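Local coordinates for protein hydrolase (Thermococcus thioreducens, PDB 6IAH) that is a magnesium-binding phosphatase of the haloacid dehalogenase superfamily with diverse substrate specificity, probably including phosphoglycolate phosphatase activity, at residues A[42-53]-A[73-84]. Residues are numbered along the deposited sequence; the frame is centred on the assembly and turned at random. Where two conformers were deposited one is given.
Sequences EWVRELRRKGSF and EELVEEFPEGGT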
loop_
_atom_site.group_PDB
_atom_site.type_symbol
_atom_site.label_atom_id
_atom_site.label_comp_id
_atom_site.label_asym_id
_atom_site.label_seq_id
_atom_site.Cartn_x
_atom_site.Cartn_y
_atom_site.Cartn_z
ATOM N N GLU A 42 3.243 3.511 16.456
ATOM C CA GLU A 42 4.604 3.342 16.034
ATOM C C GLU A 42 4.998 1.873 15.856
ATOM O O GLU A 42 5.862 1.610 15.035
ATOM C CB GLU A 42 5.629 4.054 16.927
ATOM C CG GLU A 42 5.792 3.507 18.344
ATOM C CD GLU A 42 5.015 4.286 19.418
ATOM O OE1 GLU A 42 3.961 4.920 19.088
ATOM O OE2 GLU A 42 5.450 4.213 20.601
ATOM N N TRP A 43 4.365 0.947 16.612
ATOM C CA TRP A 43 4.669 -0.490 16.494
ATOM C C TRP A 43 4.273 -1.011 15.127
ATOM O O TRP A 43 5.036 -1.745 14.538
ATOM C CB TRP A 43 3.970 -1.349 17.549
ATOM C CG TRP A 43 4.307 -1.015 18.938
ATOM C CD1 TRP A 43 5.408 -0.321 19.392
ATOM C CD2 TRP A 43 3.604 -1.435 20.092
ATOM N NE1 TRP A 43 5.396 -0.262 20.769
ATOM C CE2 TRP A 43 4.306 -0.936 21.222
ATOM C CE3 TRP A 43 2.445 -2.194 20.289
ATOM C CZ2 TRP A 43 3.872 -1.158 22.525
ATOM C CZ3 TRP A 43 2.001 -2.425 21.585
ATOM C CH2 TRP A 43 2.714 -1.894 22.696
ATOM N N VAL A 44 3.103 -0.593 14.654
ATOM C CA VAL A 44 2.615 -0.976 13.330
ATOM C C VAL A 44 3.574 -0.476 12.233
ATOM O O VAL A 44 3.965 -1.201 11.309
ATOM C CB VAL A 44 1.202 -0.409 13.060
ATOM C CG1 VAL A 44 0.736 -0.777 11.640
ATOM C CG2 VAL A 44 0.168 -0.929 14.064
ATOM N N ARG A 45 3.861 0.815 12.297
ATOM C CA ARG A 45 4.751 1.464 11.335
ATOM C C ARG A 45 6.123 0.869 11.315
ATOM O O ARG A 45 6.652 0.548 10.258
ATOM C CB ARG A 45 4.837 2.988 11.651
ATOM C CG ARG A 45 3.543 3.696 11.347
ATOM C CD ARG A 45 3.682 5.200 11.433
ATOM N NE ARG A 45 4.266 5.648 12.713
ATOM C CZ ARG A 45 3.614 6.247 13.723
ATOM N NH1 ARG A 45 2.314 6.530 13.690
ATOM N NH2 ARG A 45 4.287 6.592 14.797
ATOM N N GLU A 46 6.732 0.769 12.482
ATOM C CA GLU A 46 8.109 0.305 12.581
ATOM C C GLU A 46 8.275 -1.148 12.183
ATOM O O GLU A 46 9.249 -1.497 11.555
ATOM C CB GLU A 46 8.604 0.513 14.011
ATOM C CG GLU A 46 10.028 0.101 14.316
ATOM C CD GLU A 46 11.066 0.786 13.435
ATOM O OE1 GLU A 46 10.797 1.831 12.792
ATOM O OE2 GLU A 46 12.162 0.221 13.369
ATOM N N LEU A 47 7.309 -1.982 12.551
ATOM C CA LEU A 47 7.396 -3.403 12.295
ATOM C C LEU A 47 7.257 -3.642 10.798
ATOM O O LEU A 47 8.002 -4.430 10.228
ATOM C CB LEU A 47 6.331 -4.142 13.121
ATOM C CG LEU A 47 6.326 -5.667 13.033
ATOM C CD1 LEU A 47 7.694 -6.182 13.425
ATOM C CD2 LEU A 47 5.268 -6.307 13.926
ATOM N N ARG A 48 6.345 -2.922 10.149
ATOM C CA ARG A 48 6.172 -3.022 8.717
ATOM C C ARG A 48 7.407 -2.478 7.977
ATOM O O ARG A 48 7.865 -3.085 7.027
ATOM C CB ARG A 48 4.906 -2.278 8.255
ATOM C CG ARG A 48 4.480 -2.677 6.861
ATOM C CD ARG A 48 3.494 -1.701 6.233
ATOM N NE ARG A 48 2.163 -1.815 6.790
ATOM C CZ ARG A 48 1.554 -0.891 7.554
ATOM N NH1 ARG A 48 2.169 0.191 7.898
ATOM N NH2 ARG A 48 0.297 -1.054 7.971
ATOM N N ARG A 49 7.945 -1.372 8.455
ATOM C CA ARG A 49 9.096 -0.740 7.828
ATOM C C ARG A 49 10.335 -1.620 7.865
ATOM O O ARG A 49 10.948 -1.863 6.837
ATOM C CB ARG A 49 9.417 0.594 8.528
ATOM C CG ARG A 49 10.552 1.417 7.882
ATOM C CD ARG A 49 11.148 2.415 8.870
ATOM N NE ARG A 49 11.851 1.789 10.006
ATOM C CZ ARG A 49 13.017 1.147 9.943
ATOM N NH1 ARG A 49 13.663 1.026 8.791
ATOM N NH2 ARG A 49 13.554 0.599 11.037
ATOM N N LYS A 50 10.712 -2.089 9.034
ATOM C CA LYS A 50 11.923 -2.886 9.160
ATOM C C LYS A 50 11.736 -4.312 8.644
ATOM O O LYS A 50 12.709 -4.895 8.192
ATOM C CB LYS A 50 12.443 -2.911 10.601
ATOM C CG LYS A 50 11.700 -3.893 11.519
ATOM C CD LYS A 50 11.979 -3.730 13.021
ATOM C CE LYS A 50 13.437 -3.740 13.347
ATOM N NZ LYS A 50 13.706 -3.912 14.797
ATOM N N GLY A 51 10.512 -4.865 8.735
ATOM C CA GLY A 51 10.218 -6.243 8.329
ATOM C C GLY A 51 10.120 -6.388 6.820
ATOM O O GLY A 51 10.234 -5.408 6.081
ATOM N N SER A 52 10.020 -7.625 6.388
ATOM C CA SER A 52 9.639 -8.066 5.030
ATOM C C SER A 52 8.430 -8.955 5.157
ATOM O O SER A 52 8.371 -10.076 4.634
ATOM C CB SER A 52 10.753 -8.873 4.348
ATOM O OG SER A 52 11.889 -8.051 4.177
ATOM N N PHE A 53 7.421 -8.441 5.846
ATOM C CA PHE A 53 6.207 -9.185 6.031
ATOM C C PHE A 53 5.474 -9.250 4.739
ATOM O O PHE A 53 5.467 -8.283 3.986
ATOM C CB PHE A 53 5.293 -8.538 7.071
ATOM C CG PHE A 53 5.811 -8.668 8.460
ATOM C CD1 PHE A 53 5.548 -9.802 9.188
ATOM C CD2 PHE A 53 6.556 -7.659 9.032
ATOM C CE1 PHE A 53 6.005 -9.970 10.474
ATOM C CE2 PHE A 53 7.013 -7.787 10.329
ATOM C CZ PHE A 53 6.741 -8.928 11.079
ATOM N N GLU A 73 6.977 -3.559 22.813
ATOM C CA GLU A 73 7.994 -2.546 22.552
ATOM C C GLU A 73 9.385 -3.097 22.356
ATOM O O GLU A 73 10.034 -2.763 21.350
ATOM C CB GLU A 73 7.979 -1.470 23.633
ATOM C CG GLU A 73 8.951 -0.362 23.324
ATOM C CD GLU A 73 8.268 0.952 23.505
ATOM O OE1 GLU A 73 7.414 1.280 22.633
ATOM O OE2 GLU A 73 8.521 1.576 24.565
ATOM N N GLU A 74 9.839 -3.917 23.306
ATOM C CA GLU A 74 11.110 -4.604 23.225
ATOM C C GLU A 74 11.168 -5.512 21.985
ATOM O O GLU A 74 12.209 -5.577 21.361
ATOM C CB GLU A 74 11.334 -5.519 24.422
ATOM C CG GLU A 74 11.694 -4.904 25.765
ATOM C CD GLU A 74 11.860 -6.014 26.818
ATOM O OE1 GLU A 74 12.282 -7.156 26.462
ATOM O OE2 GLU A 74 11.562 -5.790 28.004
ATOM N N LEU A 75 10.065 -6.213 21.667
ATOM C CA LEU A 75 10.076 -7.189 20.571
ATOM C C LEU A 75 10.130 -6.510 19.199
ATOM O O LEU A 75 10.778 -7.016 18.288
ATOM C CB LEU A 75 8.896 -8.157 20.666
ATOM C CG LEU A 75 9.025 -9.184 21.766
ATOM C CD1 LEU A 75 7.707 -9.832 22.107
ATOM C CD2 LEU A 75 10.078 -10.229 21.414
ATOM N N VAL A 76 9.480 -5.359 19.074
ATOM C CA VAL A 76 9.596 -4.556 17.866
ATOM C C VAL A 76 11.072 -4.176 17.659
ATOM O O VAL A 76 11.556 -4.226 16.547
ATOM C CB VAL A 76 8.680 -3.325 17.873
ATOM C CG1 VAL A 76 8.990 -2.342 16.685
ATOM C CG2 VAL A 76 7.217 -3.766 17.860
ATOM N N GLU A 77 11.773 -3.845 18.737
ATOM C CA GLU A 77 13.179 -3.441 18.651
ATOM C C GLU A 77 14.051 -4.638 18.343
ATOM O O GLU A 77 15.039 -4.530 17.593
ATOM C CB GLU A 77 13.595 -2.725 19.964
ATOM C CG GLU A 77 15.034 -2.249 20.140
ATOM C CD GLU A 77 15.651 -1.463 18.961
ATOM O OE1 GLU A 77 15.001 -0.539 18.363
ATOM O OE2 GLU A 77 16.829 -1.816 18.639
ATOM N N GLU A 78 13.718 -5.785 18.911
ATOM C CA GLU A 78 14.547 -6.968 18.747
ATOM C C GLU A 78 14.336 -7.526 17.327
ATOM O O GLU A 78 15.223 -8.143 16.784
ATOM C CB GLU A 78 14.171 -8.043 19.780
ATOM C CG GLU A 78 14.773 -9.419 19.491
ATOM C CD GLU A 78 14.552 -10.485 20.573
ATOM O OE1 GLU A 78 13.706 -10.253 21.461
ATOM O OE2 GLU A 78 15.239 -11.558 20.517
ATOM N N PHE A 79 13.149 -7.340 16.743
ATOM C CA PHE A 79 12.784 -8.061 15.485
ATOM C C PHE A 79 13.786 -7.704 14.362
ATOM O O PHE A 79 14.083 -6.564 14.185
ATOM C CB PHE A 79 11.329 -7.712 15.093
ATOM C CG PHE A 79 10.832 -8.402 13.852
ATOM C CD1 PHE A 79 10.226 -9.640 13.933
ATOM C CD2 PHE A 79 10.946 -7.793 12.604
ATOM C CE1 PHE A 79 9.787 -10.279 12.792
ATOM C CE2 PHE A 79 10.482 -8.431 11.475
ATOM C CZ PHE A 79 9.905 -9.670 11.584
ATOM N N PRO A 80 14.313 -8.697 13.634
ATOM C CA PRO A 80 15.378 -8.400 12.655
ATOM C C PRO A 80 14.868 -7.688 11.427
ATOM O O PRO A 80 13.795 -8.009 10.902
ATOM C CB PRO A 80 15.925 -9.804 12.267
ATOM C CG PRO A 80 14.828 -10.738 12.592
ATOM C CD PRO A 80 14.147 -10.138 13.818
ATOM N N GLU A 81 15.659 -6.732 10.960
ATOM C CA GLU A 81 15.457 -6.125 9.697
ATOM C C GLU A 81 15.309 -7.212 8.657
ATOM O O GLU A 81 16.080 -8.137 8.668
ATOM C CB GLU A 81 16.701 -5.295 9.349
ATOM C CG GLU A 81 16.604 -4.503 8.071
ATOM C CD GLU A 81 17.957 -3.940 7.656
ATOM O OE1 GLU A 81 18.869 -3.813 8.522
ATOM O OE2 GLU A 81 18.098 -3.662 6.448
ATOM N N GLY A 82 14.324 -7.116 7.797
ATOM C CA GLY A 82 14.101 -8.166 6.785
ATOM C C GLY A 82 13.444 -9.463 7.308
ATOM O O GLY A 82 13.245 -10.396 6.537
ATOM N N GLY A 83 13.091 -9.514 8.606
ATOM C CA GLY A 83 12.343 -10.640 9.169
ATOM C C GLY A 83 10.928 -10.814 8.602
ATOM O O GLY A 83 10.343 -9.908 7.987
ATOM N N THR A 84 10.398 -12.011 8.782
ATOM C CA THR A 84 9.082 -12.360 8.322
ATOM C C THR A 84 8.359 -12.955 9.525
ATOM O O THR A 84 8.915 -13.037 10.634
ATOM C CB THR A 84 9.147 -13.438 7.197
ATOM O OG1 THR A 84 9.538 -14.695 7.779
ATOM C CG2 THR A 84 10.126 -12.988 6.093
HETATM O O HOH W 1 13.354 -1.077 15.540
#
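The Phe-79 ring has, in the conformer given, Leu-47 CD1 over one face, a CH-pi contact 4.0 Å from CD1 to the ring centroid, and CD of its own neighbour Pro-80 on the opposite face. Gly-51 CA and Lys-50 CG lie at its edge. The planes of Phe-53 and Phe-79 are 13° apart but displaced, with little overlap between the rings. At the other end, the Trp-43 indole has the backbone N of Glu-73 over the rim of one face, while at its edge NE1 donates an almost straight bond in the ring plane to the anti side of Glu-73 OE1 (3.2 Å). Between these aromatics, the branches of Val-76 divide: CG1 meets Glu-46 CG at 3.6 Å and CG2 faces Trp-43 CB. Lys-50, with CG between its backbone N and carbonyl carbon (chi1 80°) and a bend at chi3, runs past Phe-79 to the end of helix 72-78. There NZ donates in the carbonyl plane to Val-76 O (2.8 Å) and Phe-79 O (2.7 Å), and also to a water shared with Glu-46 OE2. A methionine in its place would probably leave both carbonyls without this charged donor and the water without one of its ties. At and just past the helix ends the backbones join: Gly-82 N donates to Lys-50 O and Ser-52 N to Gly-83 O (each 2.8 Å), the glycines belonging to a type II turn from Pro-80 to Gly-83. Trp-87 packs edge-to-face on Phe-79, and Trp-43, Leu-47 and Phe-53 also touch helix 56-68. The near-parallel helices, crossing at 18°, belong to the helical cap, which in sequence lies between the antiparallel strands 12-13 and 129-130, after core strand 2-5, as in HAD phosphatases with a C1 cap.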